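Local coordinates for protein probable dehydrogenase (Mesorhizobium loti, PDB 3T37) that probably oxidises pyridoxine at its 4-position hydroxymethyl group with molecular oxygen, as a flavin-dependent member of the GMC oxidoreductase family, at residues Leu305-Leu310 with Val457-His462; Asp261-Cys266 with Asp487-Val492; His160-Glu165 with Ser325-Ser330. All coordinates share one frame; numbering follows the deposited sequence.

Contact 1: Leu305-Leu310 with Val457-His462; sequences LQDHLL and VITHHH. With FAD (flavin-adenine dinucleotide), chain B.
Where strands 309-318 and 457-459 pair antiparallel, Leu310 CD1 sits over the centre of the His460 ring in a CH-pi contact, 3.6 Å from the centroid, while His462 CE1 covers the opposite face. At its edge, in plane, the His308 ring receives His462 through an ND1-ND1 hydrogen bond of 2.8 Å; the two rings stand at 89° to each other, rim to rim. His308 NE2 is held by Thr379 O, so both nitrogens of this ring are engaged. In the short strand pairing, Leu310 and Ile458 are a hydrogen-bonded pair. Beyond it, His460 N bonds His308 O at 2.8 Å. Asp307 clasps the turn that follows: with CG anti to the backbone N (chi1 -176°), OD1 takes His462 N at 2.8 Å and OD2 takes Thr459 OG1 at 2.6 Å on its syn lone pair. Tyr404 OH also bonds OD2. The turn carries His461 to the flavin, where FAD C7M lies over one face of its ring and Thr459 CG2 over the other. An ST turn fixes this bend: Thr459 OG1 accepts from His461 N at 2.7 Å.

Contact 2: Asp261-Cys266 with Asp487-Val492; sequences DQIVLC and DNLFVV. With FAD (flavin-adenine dinucleotide), chain B.
Gln262 brings its CG to the rim of the Phe490 ring, 3.8 Å from CE2 and near the ring plane. With an alanine here, the edge of Phe490 would probably lose its aliphatic neighbour from the adjacent strand. Asn488 has CG between the backbone N and the carbonyl carbon (chi1 69°), which sends ND2 to Asp261 O at 2.8 Å. The bond lies in the Asn488 amide plane but comes from well above the carbonyl plane of Asp261, and OD1 is taken by Val244 N. On one face of the sheet, Leu489 CD1 is shared by Ile263 CG2 at 3.6 Å and Leu265 CD1 at 3.9 Å. On the face of Val264 and Phe490, Val264 CG1 also reaches Val492 CG2 at 3.6 Å, just past the strand end and two residues beyond Phe490, its direct partner across the strands. Four backbone bonds join the parallel strands, from Ile263 N to Asn488 O at one end to Val492 N and Leu265 O at the other. This is the edge of the Rossmann-type FAD-binding sheet: strand 489-491 is outermost and 262-265 pairs on with strand 18-23. Helix 506-522 packs on Val264, Phe490 and Val492, with Phe516 meeting the Phe490 ring, while helix 268-278 and strand 243-251 cover the face of Ile263, Leu265 and Leu489.

Contact 3: His160-Glu165 with Ser325-Ser330; sequences HLPADE and SRLQHS
Pro162 and Glu165 carry most of the meeting with Leu327 and Arg326, where two loops touch: one between strand 157-158 and helix 168-179, the other, which contains an ST turn at Ser325, between strands 309-318 and 330-336. No hydrogen bond crosses between them. Along the first loop, His160 comes first and works within its own segment. Its NE2 donates to Glu165 OE2 at 2.7 Å, nearly straight at 168°, in the plane of the imidazole but from above that of the carboxylate. Pro162 follows, its CB lying 3.8 Å from Leu327 CD1. Ala163 N then binds Glu165 OE1 at 2.6 Å on the syn side, which gives the carboxylate a second grip and fixes its rotation. Asp164 contributes little, its O lying 3.7 Å from Arg326 NH2. Glu165 closes the walk. Its chain bends at chi2 (87°), folding the carboxylate back over its own loop, so OE1 remains 6.1 Å from Arg326 NH2 and forms no salt bridge. The guanidinium instead lays one face over Glu165 CA, off-centre, a placement that crystal packing may influence, since both residues touch crystal neighbours. The other branch of Leu327, CD2, packs at 3.8 Å from Glu165 OE2. The ST turn fixes the backbone of Leu327: Leu327 N bonds Ser325 OG at 3.0 Å.

Contacts 1 and 2 meet the two halves of the same FAD: contact 1 reaches the dimethylbenzene end of the flavin through His461, and contact 2 lies at the adenosine side, Cys266 O being 3.5 Å from C5B of the FAD ribose. Their centres are about 27 Å apart. Both segments of contact 1 fall between those of contact 2 in the chain, nesting it inside the loop that contact 2 closes. Contact 3 touches neither; its centre is about 23 Å from that of contact 1 and about 38 Å from that of contact 2, across the middle of the chain. Strand 309-318 leads from contact 1 toward the 325-330 loop, whose Leu327 side chain remains about 12 Å from FAD.

Contact 1: Leu305-Leu310 with Val457-His462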
loop_
_atom_site.group_PDB
_atom_site.type_symbol
_atom_site.label_atom_id
_atom_site.label_comp_id
_atom_site.label_asym_id
_atom_site.label_seq_id
_atom_site.Cartn_x
_atom_site.Cartn_y
_atom_site.Cartn_z
ATOM N N LEU A 305 25.231 4.504 -16.472
ATOM C CA LEU A 305 25.253 5.744 -15.688
ATOM C C LEU A 305 24.268 6.745 -16.297
ATOM O O LEU A 305 24.273 6.976 -17.515
ATOM C CB LEU A 305 26.671 6.337 -15.659
ATOM C CG LEU A 305 26.810 7.702 -14.972
ATOM C CD1 LEU A 305 26.483 7.579 -13.483
ATOM C CD2 LEU A 305 28.205 8.269 -15.174
ATOM N N GLN A 306 23.402 7.313 -15.464
ATOM C CA GLN A 306 22.482 8.350 -15.932
ATOM C C GLN A 306 22.615 9.604 -15.080
ATOM O O GLN A 306 23.044 9.529 -13.927
ATOM C CB GLN A 306 21.036 7.843 -15.881
ATOM C CG GLN A 306 20.749 6.706 -16.859
ATOM C CD GLN A 306 19.587 5.855 -16.399
ATOM O OE1 GLN A 306 18.444 6.326 -16.325
ATOM N NE2 GLN A 306 19.874 4.598 -16.059
ATOM N N ASP A 307 22.244 10.748 -15.647
ATOM C CA ASP A 307 22.230 12.012 -14.906
ATOM C C ASP A 307 21.298 12.958 -15.642
ATOM O O ASP A 307 21.126 12.838 -16.871
ATOM C CB ASP A 307 23.642 12.608 -14.845
ATOM C CG ASP A 307 23.721 13.873 -14.006
ATOM O OD1 ASP A 307 22.941 14.019 -13.027
ATOM O OD2 ASP A 307 24.587 14.739 -14.322
ATOM N N HIS A 308 20.673 13.874 -14.900
ATOM C CA HIS A 308 19.902 14.942 -15.521
ATOM C C HIS A 308 20.832 16.116 -15.822
ATOM O O HIS A 308 21.791 16.378 -15.073
ATOM C CB HIS A 308 18.786 15.426 -14.592
ATOM C CG HIS A 308 17.604 14.506 -14.507
ATOM N ND1 HIS A 308 17.072 14.098 -13.301
ATOM C CD2 HIS A 308 16.809 13.971 -15.469
ATOM C CE1 HIS A 308 16.017 13.336 -13.519
ATOM N NE2 HIS A 308 15.831 13.242 -14.825
ATOM N N LEU A 309 20.530 16.815 -16.910
ATOM C CA LEU A 309 21.198 18.051 -17.279
ATOM C C LEU A 309 20.229 19.229 -17.161
ATOM O O LEU A 309 19.009 19.062 -17.273
ATOM C CB LEU A 309 21.703 17.959 -18.729
ATOM C CG LEU A 309 22.969 17.130 -18.966
ATOM C CD1 LEU A 309 23.218 16.927 -20.460
ATOM C CD2 LEU A 309 24.180 17.812 -18.283
ATOM N N LEU A 310 20.777 20.415 -16.921
ATOM C CA LEU A 310 20.016 21.648 -16.980
ATOM C C LEU A 310 20.783 22.619 -17.850
ATOM O O LEU A 310 21.993 22.807 -17.661
ATOM C CB LEU A 310 19.846 22.245 -15.582
ATOM C CG LEU A 310 18.775 21.580 -14.718
ATOM C CD1 LEU A 310 18.613 22.282 -13.373
ATOM C CD2 LEU A 310 17.463 21.535 -15.459
ATOM N N VAL A 457 24.762 23.396 -20.908
ATOM C CA VAL A 457 24.227 22.383 -19.991
ATOM C C VAL A 457 25.195 22.094 -18.851
ATOM O O VAL A 457 26.416 22.054 -19.045
ATOM C CB VAL A 457 23.836 21.060 -20.690
ATOM C CG1 VAL A 457 22.569 21.246 -21.560
ATOM C CG2 VAL A 457 25.014 20.513 -21.521
ATOM N N ILE A 458 24.633 21.903 -17.661
ATOM C CA ILE A 458 25.402 21.498 -16.495
ATOM C C ILE A 458 24.658 20.386 -15.769
ATOM O O ILE A 458 23.448 20.195 -15.952
ATOM C CB ILE A 458 25.628 22.666 -15.509
ATOM C CG1 ILE A 458 24.294 23.238 -15.023
ATOM C CG2 ILE A 458 26.456 23.751 -16.157
ATOM C CD1 ILE A 458 24.467 24.314 -13.921
ATOM N N THR A 459 25.382 19.648 -14.940
ATOM C CA THR A 459 24.754 18.556 -14.222
ATOM C C THR A 459 23.674 19.039 -13.263
ATOM O O THR A 459 23.810 20.088 -12.619
ATOM C CB THR A 459 25.785 17.720 -13.435
ATOM O OG1 THR A 459 25.079 16.743 -12.662
ATOM C CG2 THR A 459 26.643 18.612 -12.511
ATOM N N HIS A 460 22.602 18.262 -13.159
ATOM C CA HIS A 460 21.546 18.557 -12.201
ATOM C C HIS A 460 21.895 17.868 -10.890
ATOM O O HIS A 460 21.163 17.992 -9.910
ATOM C CB HIS A 460 20.223 18.009 -12.718
ATOM C CG HIS A 460 19.017 18.681 -12.141
ATOM N ND1 HIS A 460 19.017 19.300 -10.912
ATOM C CD2 HIS A 460 17.762 18.825 -12.636
ATOM C CE1 HIS A 460 17.819 19.798 -10.673
ATOM N NE2 HIS A 460 17.035 19.518 -11.698
ATOM N N HIS A 461 23.005 17.121 -10.901
ATOM C CA HIS A 461 23.499 16.373 -9.734
ATOM C C HIS A 461 22.649 15.153 -9.368
ATOM O O HIS A 461 22.439 14.890 -8.183
ATOM C CB HIS A 461 23.628 17.270 -8.482
ATOM C CG HIS A 461 24.491 18.479 -8.671
ATOM N ND1 HIS A 461 25.870 18.411 -8.740
ATOM C CD2 HIS A 461 24.176 19.794 -8.772
ATOM C CE1 HIS A 461 26.360 19.625 -8.903
ATOM N NE2 HIS A 461 25.356 20.485 -8.922
ATOM N N HIS A 462 22.187 14.391 -10.361
ATOM C CA HIS A 462 21.433 13.159 -10.085
ATOM C C HIS A 462 22.051 11.896 -10.705
ATOM O O HIS A 462 21.357 11.172 -11.425
ATOM C CB HIS A 462 19.999 13.287 -10.626
ATOM C CG HIS A 462 19.300 14.539 -10.200
ATOM N ND1 HIS A 462 18.346 15.155 -10.982
ATOM C CD2 HIS A 462 19.414 15.291 -9.078
ATOM C CE1 HIS A 462 17.907 16.239 -10.367
ATOM N NE2 HIS A 462 18.536 16.344 -9.208
HETATM P PA FAD B . 25.120 9.813 -0.998
HETATM O O1A FAD B . 26.056 10.654 -1.830
HETATM O O2A FAD B . 24.037 10.644 -0.328
HETATM O O5B FAD B . 25.911 9.015 0.150
HETATM C C5B FAD B . 27.071 8.277 -0.138
HETATM C C4B FAD B . 27.874 8.269 1.156
HETATM O O4B FAD B . 28.842 7.240 1.116
HETATM C C3B FAD B . 28.619 9.575 1.381
HETATM O O3B FAD B . 28.342 9.983 2.709
HETATM C C2B FAD B . 30.078 9.182 1.172
HETATM O O2B FAD B . 31.007 9.969 1.888
HETATM C C1B FAD B . 30.075 7.726 1.615
HETATM N N9A FAD B . 31.111 6.903 0.978
HETATM C C8A FAD B . 31.433 6.874 -0.357
HETATM N N7A FAD B . 32.416 5.954 -0.527
HETATM C C5A FAD B . 32.709 5.386 0.658
HETATM C C6A FAD B . 33.626 4.405 1.035
HETATM N N6A FAD B . 34.344 3.740 0.124
HETATM N N1A FAD B . 33.692 4.026 2.364
HETATM C C2A FAD B . 32.871 4.621 3.301
HETATM N N3A FAD B . 31.968 5.592 2.919
HETATM C C4A FAD B . 31.887 5.970 1.617
HETATM N N1 FAD B . 18.234 15.354 -4.924
HETATM C C2 FAD B . 16.949 15.815 -4.771
HETATM O O2 FAD B . 16.010 15.026 -4.786
HETATM N N3 FAD B . 16.691 17.161 -4.632
HETATM C C4 FAD B . 17.728 18.061 -4.647
HETATM O O4 FAD B . 17.503 19.261 -4.520
HETATM C C4X FAD B . 19.028 17.606 -4.797
HETATM N N5 FAD B . 20.058 18.507 -4.813
HETATM C C5X FAD B . 21.363 18.075 -4.949
HETATM C C6 FAD B . 22.386 19.021 -4.943
HETATM C C7 FAD B . 23.700 18.614 -5.058
HETATM C C7M FAD B . 24.809 19.629 -5.057
HETATM C C8 FAD B . 23.973 17.261 -5.180
HETATM C C8M FAD B . 25.396 16.852 -5.323
HETATM C C9 FAD B . 22.955 16.300 -5.190
HETATM C C9A FAD B . 21.634 16.714 -5.067
HETATM N N10 FAD B . 20.588 15.802 -5.067
HETATM C C10 FAD B . 19.286 16.248 -4.928
HETATM C "C1'" FAD B . 20.842 14.338 -5.230
HETATM C "C2'" FAD B . 20.756 13.590 -3.917
HETATM O "O2'" FAD B . 21.392 14.357 -2.920
HETATM C "C3'" FAD B . 21.466 12.266 -4.101
HETATM O "O3'" FAD B . 20.988 11.624 -5.272
HETATM C "C4'" FAD B . 21.238 11.366 -2.899
HETATM O "O4'" FAD B . 21.766 12.011 -1.762
HETATM C "C5'" FAD B . 21.959 10.046 -3.154
HETATM O "O5'" FAD B . 22.059 9.325 -1.958
HETATM P P FAD B . 23.044 8.058 -1.888
HETATM O O1P FAD B . 22.786 7.332 -0.578
HETATM O O2P FAD B . 22.818 7.188 -3.128
HETATM O O3P FAD B . 24.538 8.644 -1.943
#

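Contact 2: Asp261-Cys266 with Asp487-Val492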
loop_
_atom_site.group_PDB
_atom_site.type_symbol
_atom_site.label_atom_id
_atom_site.label_comp_id
_atom_site.label_asym_id
_atom_site.label_seq_id
_atom_site.Cartn_x
_atom_site.Cartn_y
_atom_site.Cartn_z
ATOM N N ASP A 261 28.085 -10.405 8.880
ATOM C CA ASP A 261 27.298 -11.485 8.283
ATOM C C ASP A 261 26.612 -11.005 7.011
ATOM O O ASP A 261 26.453 -11.761 6.049
ATOM C CB ASP A 261 26.248 -12.006 9.262
ATOM C CG ASP A 261 26.865 -12.712 10.464
ATOM O OD1 ASP A 261 28.062 -13.114 10.402
ATOM O OD2 ASP A 261 26.133 -12.868 11.471
ATOM N N GLN A 262 26.230 -9.733 7.015
ATOM C CA GLN A 262 25.512 -9.128 5.905
ATOM C C GLN A 262 26.119 -7.756 5.616
ATOM O O GLN A 262 26.415 -6.995 6.548
ATOM C CB GLN A 262 24.031 -8.989 6.278
ATOM C CG GLN A 262 23.056 -9.642 5.301
ATOM C CD GLN A 262 23.115 -11.161 5.305
ATOM O OE1 GLN A 262 23.605 -11.776 6.256
ATOM N NE2 GLN A 262 22.602 -11.779 4.234
ATOM N N ILE A 263 26.312 -7.441 4.335
ATOM C CA ILE A 263 26.905 -6.163 3.931
ATOM C C ILE A 263 25.961 -5.407 2.993
ATOM O O ILE A 263 25.492 -5.956 1.986
ATOM C CB ILE A 263 28.292 -6.356 3.241
ATOM C CG1 ILE A 263 29.340 -6.891 4.231
ATOM C CG2 ILE A 263 28.804 -5.036 2.676
ATOM C CD1 ILE A 263 29.243 -8.401 4.513
ATOM N N VAL A 264 25.677 -4.149 3.313
ATOM C CA VAL A 264 24.835 -3.318 2.457
ATOM C C VAL A 264 25.651 -2.145 1.947
ATOM O O VAL A 264 26.209 -1.394 2.744
ATOM C CB VAL A 264 23.630 -2.738 3.221
ATOM C CG1 VAL A 264 22.728 -1.963 2.256
ATOM C CG2 VAL A 264 22.843 -3.842 3.923
ATOM N N LEU A 265 25.720 -1.978 0.628
ATOM C CA LEU A 265 26.482 -0.874 0.037
ATOM C C LEU A 265 25.599 0.368 -0.176
ATOM O O LEU A 265 24.568 0.300 -0.851
ATOM C CB LEU A 265 27.122 -1.322 -1.284
ATOM C CG LEU A 265 28.570 -1.820 -1.304
ATOM C CD1 LEU A 265 28.971 -2.588 -0.023
ATOM C CD2 LEU A 265 28.830 -2.652 -2.555
ATOM N N CYS A 266 26.001 1.498 0.409
ATOM C CA CYS A 266 25.270 2.754 0.260
ATOM C C CYS A 266 26.213 3.891 -0.065
ATOM O O CYS A 266 26.037 5.008 0.444
ATOM C CB CYS A 266 24.545 3.095 1.560
ATOM S SG CYS A 266 23.405 1.795 2.063
ATOM N N ASP A 487 25.907 -13.911 -1.888
ATOM C CA ASP A 487 24.751 -14.258 -1.060
ATOM C C ASP A 487 24.422 -13.308 0.096
ATOM O O ASP A 487 23.307 -13.337 0.622
ATOM C CB ASP A 487 24.899 -15.688 -0.534
ATOM C CG ASP A 487 25.126 -16.687 -1.648
ATOM O OD1 ASP A 487 25.753 -17.738 -1.385
ATOM O OD2 ASP A 487 24.690 -16.414 -2.790
ATOM N N ASN A 488 25.377 -12.476 0.494
ATOM C CA ASN A 488 25.177 -11.625 1.664
ATOM C C ASN A 488 25.571 -10.173 1.396
ATOM O O ASN A 488 25.982 -9.453 2.311
ATOM C CB ASN A 488 25.946 -12.182 2.876
ATOM C CG ASN A 488 27.453 -12.073 2.717
ATOM O OD1 ASN A 488 27.971 -12.035 1.597
ATOM N ND2 ASN A 488 28.167 -12.031 3.842
ATOM N N LEU A 489 25.428 -9.754 0.139
ATOM C CA LEU A 489 25.837 -8.421 -0.295
ATOM C C LEU A 489 24.729 -7.688 -1.041
ATOM O O LEU A 489 24.247 -8.146 -2.090
ATOM C CB LEU A 489 27.067 -8.525 -1.198
ATOM C CG LEU A 489 27.528 -7.185 -1.752
ATOM C CD1 LEU A 489 27.887 -6.238 -0.631
ATOM C CD2 LEU A 489 28.714 -7.409 -2.659
ATOM N N PHE A 490 24.360 -6.525 -0.522
ATOM C CA PHE A 490 23.294 -5.729 -1.119
ATOM C C PHE A 490 23.804 -4.358 -1.510
ATOM O O PHE A 490 24.721 -3.822 -0.879
ATOM C CB PHE A 490 22.134 -5.566 -0.125
ATOM C CG PHE A 490 21.601 -6.869 0.382
ATOM C CD1 PHE A 490 20.512 -7.464 -0.228
ATOM C CD2 PHE A 490 22.209 -7.516 1.451
ATOM C CE1 PHE A 490 20.030 -8.679 0.217
ATOM C CE2 PHE A 490 21.730 -8.735 1.906
ATOM C CZ PHE A 490 20.638 -9.313 1.288
ATOM N N VAL A 491 23.201 -3.794 -2.553
ATOM C CA VAL A 491 23.479 -2.427 -2.940
ATOM C C VAL A 491 22.154 -1.707 -2.818
ATOM O O VAL A 491 21.162 -2.129 -3.419
ATOM C CB VAL A 491 23.982 -2.322 -4.384
ATOM C CG1 VAL A 491 24.443 -0.893 -4.676
ATOM C CG2 VAL A 491 25.118 -3.319 -4.639
ATOM N N VAL A 492 22.130 -0.642 -2.020
ATOM C CA VAL A 492 20.893 0.060 -1.708
ATOM C C VAL A 492 21.180 1.556 -1.714
ATOM O O VAL A 492 21.448 2.146 -0.653
ATOM C CB VAL A 492 20.366 -0.353 -0.313
ATOM C CG1 VAL A 492 19.043 0.335 -0.018
ATOM C CG2 VAL A 492 20.174 -1.872 -0.223
HETATM P PA FAD B . 25.120 9.813 -0.998
HETATM O O1A FAD B . 26.056 10.654 -1.830
HETATM O O2A FAD B . 24.037 10.644 -0.328
HETATM O O5B FAD B . 25.911 9.015 0.150
HETATM C C5B FAD B . 27.071 8.277 -0.138
HETATM C C4B FAD B . 27.874 8.269 1.156
HETATM O O4B FAD B . 28.842 7.240 1.116
HETATM C C3B FAD B . 28.619 9.575 1.381
HETATM O O3B FAD B . 28.342 9.983 2.709
HETATM C C2B FAD B . 30.078 9.182 1.172
HETATM O O2B FAD B . 31.007 9.969 1.888
HETATM C C1B FAD B . 30.075 7.726 1.615
HETATM N N9A FAD B . 31.111 6.903 0.978
HETATM C C8A FAD B . 31.433 6.874 -0.357
HETATM N N7A FAD B . 32.416 5.954 -0.527
HETATM C C5A FAD B . 32.709 5.386 0.658
HETATM C C6A FAD B . 33.626 4.405 1.035
HETATM N N6A FAD B . 34.344 3.740 0.124
HETATM N N1A FAD B . 33.692 4.026 2.364
HETATM C C2A FAD B . 32.871 4.621 3.301
HETATM N N3A FAD B . 31.968 5.592 2.919
HETATM C C4A FAD B . 31.887 5.970 1.617
HETATM N N1 FAD B . 18.234 15.354 -4.924
HETATM C C2 FAD B . 16.949 15.815 -4.771
HETATM O O2 FAD B . 16.010 15.026 -4.786
HETATM N N3 FAD B . 16.691 17.161 -4.632
HETATM C C4 FAD B . 17.728 18.061 -4.647
HETATM O O4 FAD B . 17.503 19.261 -4.520
HETATM C C4X FAD B . 19.028 17.606 -4.797
HETATM N N5 FAD B . 20.058 18.507 -4.813
HETATM C C5X FAD B . 21.363 18.075 -4.949
HETATM C C6 FAD B . 22.386 19.021 -4.943
HETATM C C7 FAD B . 23.700 18.614 -5.058
HETATM C C7M FAD B . 24.809 19.629 -5.057
HETATM C C8 FAD B . 23.973 17.261 -5.180
HETATM C C8M FAD B . 25.396 16.852 -5.323
HETATM C C9 FAD B . 22.955 16.300 -5.190
HETATM C C9A FAD B . 21.634 16.714 -5.067
HETATM N N10 FAD B . 20.588 15.802 -5.067
HETATM C C10 FAD B . 19.286 16.248 -4.928
HETATM C "C1'" FAD B . 20.842 14.338 -5.230
HETATM C "C2'" FAD B . 20.756 13.590 -3.917
HETATM O "O2'" FAD B . 21.392 14.357 -2.920
HETATM C "C3'" FAD B . 21.466 12.266 -4.101
HETATM O "O3'" FAD B . 20.988 11.624 -5.272
HETATM C "C4'" FAD B . 21.238 11.366 -2.899
HETATM O "O4'" FAD B . 21.766 12.011 -1.762
HETATM C "C5'" FAD B . 21.959 10.046 -3.154
HETATM O "O5'" FAD B . 22.059 9.325 -1.958
HETATM P P FAD B . 23.044 8.058 -1.888
HETATM O O1P FAD B . 22.786 7.332 -0.578
HETATM O O2P FAD B . 22.818 7.188 -3.128
HETATM O O3P FAD B . 24.538 8.644 -1.943
#

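Contact 3: His160-Glu165 with Ser325-Ser330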
loop_
_atom_site.group_PDB
_atom_site.type_symbol
_atom_site.label_atom_id
_atom_site.label_comp_id
_atom_site.label_asym_id
_atom_site.label_seq_id
_atom_site.Cartn_x
_atom_site.Cartn_y
_atom_site.Cartn_z
ATOM N N HIS A 160 8.055 20.575 3.226
ATOM C CA HIS A 160 7.504 21.914 3.387
ATOM C C HIS A 160 6.990 22.453 2.048
ATOM O O HIS A 160 7.730 22.464 1.066
ATOM C CB HIS A 160 8.585 22.838 3.949
ATOM C CG HIS A 160 8.191 24.279 3.989
ATOM N ND1 HIS A 160 7.129 24.742 4.739
ATOM C CD2 HIS A 160 8.711 25.365 3.364
ATOM C CE1 HIS A 160 7.015 26.047 4.577
ATOM N NE2 HIS A 160 7.962 26.451 3.748
ATOM N N LEU A 161 5.724 22.875 2.007
ATOM C CA LEU A 161 5.168 23.540 0.823
ATOM C C LEU A 161 5.242 25.051 1.019
ATOM O O LEU A 161 4.450 25.628 1.766
ATOM C CB LEU A 161 3.702 23.151 0.572
ATOM C CG LEU A 161 3.192 21.706 0.635
ATOM C CD1 LEU A 161 1.839 21.568 -0.057
ATOM C CD2 LEU A 161 4.173 20.720 0.056
ATOM N N PRO A 162 6.202 25.701 0.355
ATOM C CA PRO A 162 6.362 27.150 0.487
ATOM C C PRO A 162 5.117 27.868 -0.031
ATOM O O PRO A 162 4.510 27.408 -1.003
ATOM C CB PRO A 162 7.548 27.454 -0.438
ATOM C CG PRO A 162 8.254 26.138 -0.613
ATOM C CD PRO A 162 7.175 25.112 -0.581
ATOM N N ALA A 163 4.729 28.969 0.602
ATOM C CA ALA A 163 3.650 29.794 0.054
ATOM C C ALA A 163 4.039 31.258 0.119
ATOM O O ALA A 163 4.332 31.877 -0.904
ATOM C CB ALA A 163 2.343 29.545 0.780
ATOM N N ASP A 164 4.054 31.805 1.326
ATOM C CA ASP A 164 4.388 33.211 1.512
ATOM C C ASP A 164 5.837 33.543 1.192
ATOM O O ASP A 164 6.127 34.651 0.755
ATOM C CB ASP A 164 4.057 33.660 2.937
ATOM C CG ASP A 164 2.677 34.271 3.043
ATOM O OD1 ASP A 164 2.552 35.488 2.771
ATOM O OD2 ASP A 164 1.723 33.536 3.389
ATOM N N GLU A 165 6.745 32.593 1.403
ATOM C CA GLU A 165 8.167 32.855 1.179
ATOM C C GLU A 165 8.572 32.744 -0.286
ATOM O O GLU A 165 9.718 33.038 -0.636
ATOM C CB GLU A 165 9.050 31.918 2.015
ATOM C CG GLU A 165 8.330 31.185 3.137
ATOM C CD GLU A 165 7.685 29.883 2.679
ATOM O OE1 GLU A 165 6.463 29.886 2.382
ATOM O OE2 GLU A 165 8.401 28.855 2.628
ATOM N N SER A 325 16.758 35.712 -2.714
ATOM C CA SER A 325 15.768 34.655 -2.432
ATOM C C SER A 325 15.663 34.201 -0.970
ATOM O O SER A 325 16.667 33.909 -0.317
ATOM C CB SER A 325 15.971 33.439 -3.352
ATOM O OG SER A 325 15.351 32.276 -2.821
ATOM N N ARG A 326 14.429 34.121 -0.479
ATOM C CA ARG A 326 14.160 33.700 0.896
ATOM C C ARG A 326 14.236 32.173 1.064
ATOM O O ARG A 326 14.041 31.654 2.169
ATOM C CB ARG A 326 12.784 34.210 1.361
ATOM C CG ARG A 326 12.550 35.706 1.136
ATOM C CD ARG A 326 11.984 36.411 2.379
ATOM N NE ARG A 326 10.530 36.286 2.512
ATOM C CZ ARG A 326 9.915 35.524 3.417
ATOM N NH1 ARG A 326 10.625 34.803 4.285
ATOM N NH2 ARG A 326 8.584 35.480 3.460
ATOM N N LEU A 327 14.518 31.461 -0.028
ATOM C CA LEU A 327 14.547 29.997 -0.005
ATOM C C LEU A 327 15.883 29.407 -0.472
ATOM O O LEU A 327 16.933 29.622 0.153
ATOM C CB LEU A 327 13.400 29.413 -0.847
ATOM C CG LEU A 327 11.978 29.555 -0.291
ATOM C CD1 LEU A 327 10.907 29.094 -1.302
ATOM C CD2 LEU A 327 11.849 28.796 1.023
ATOM N N GLN A 328 15.825 28.676 -1.585
ATOM C CA GLN A 328 16.930 27.834 -2.032
ATOM C C GLN A 328 17.401 28.169 -3.450
ATOM O O GLN A 328 18.193 27.427 -4.038
ATOM C CB GLN A 328 16.496 26.371 -1.961
ATOM C CG GLN A 328 15.394 26.019 -2.951
ATOM C CD GLN A 328 15.880 25.066 -4.034
ATOM O OE1 GLN A 328 17.089 24.903 -4.241
ATOM N NE2 GLN A 328 14.940 24.424 -4.727
ATOM N N HIS A 329 16.887 29.275 -3.989
ATOM C CA HIS A 329 17.318 29.854 -5.277
ATOM C C HIS A 329 16.734 29.228 -6.560
ATOM O O HIS A 329 16.488 29.944 -7.536
ATOM C CB HIS A 329 18.849 29.998 -5.353
ATOM C CG HIS A 329 19.420 30.873 -4.280
ATOM N ND1 HIS A 329 20.463 30.476 -3.469
ATOM C CD2 HIS A 329 19.089 32.124 -3.880
ATOM C CE1 HIS A 329 20.749 31.445 -2.618
ATOM N NE2 HIS A 329 19.927 32.454 -2.842
ATOM N N SER A 330 16.524 27.910 -6.568
ATOM C CA SER A 330 15.733 27.272 -7.624
ATOM C C SER A 330 14.379 26.874 -7.058
ATOM O O SER A 330 14.196 25.737 -6.625
ATOM C CB SER A 330 16.428 26.026 -8.160
ATOM O OG SER A 330 15.840 25.668 -9.401
#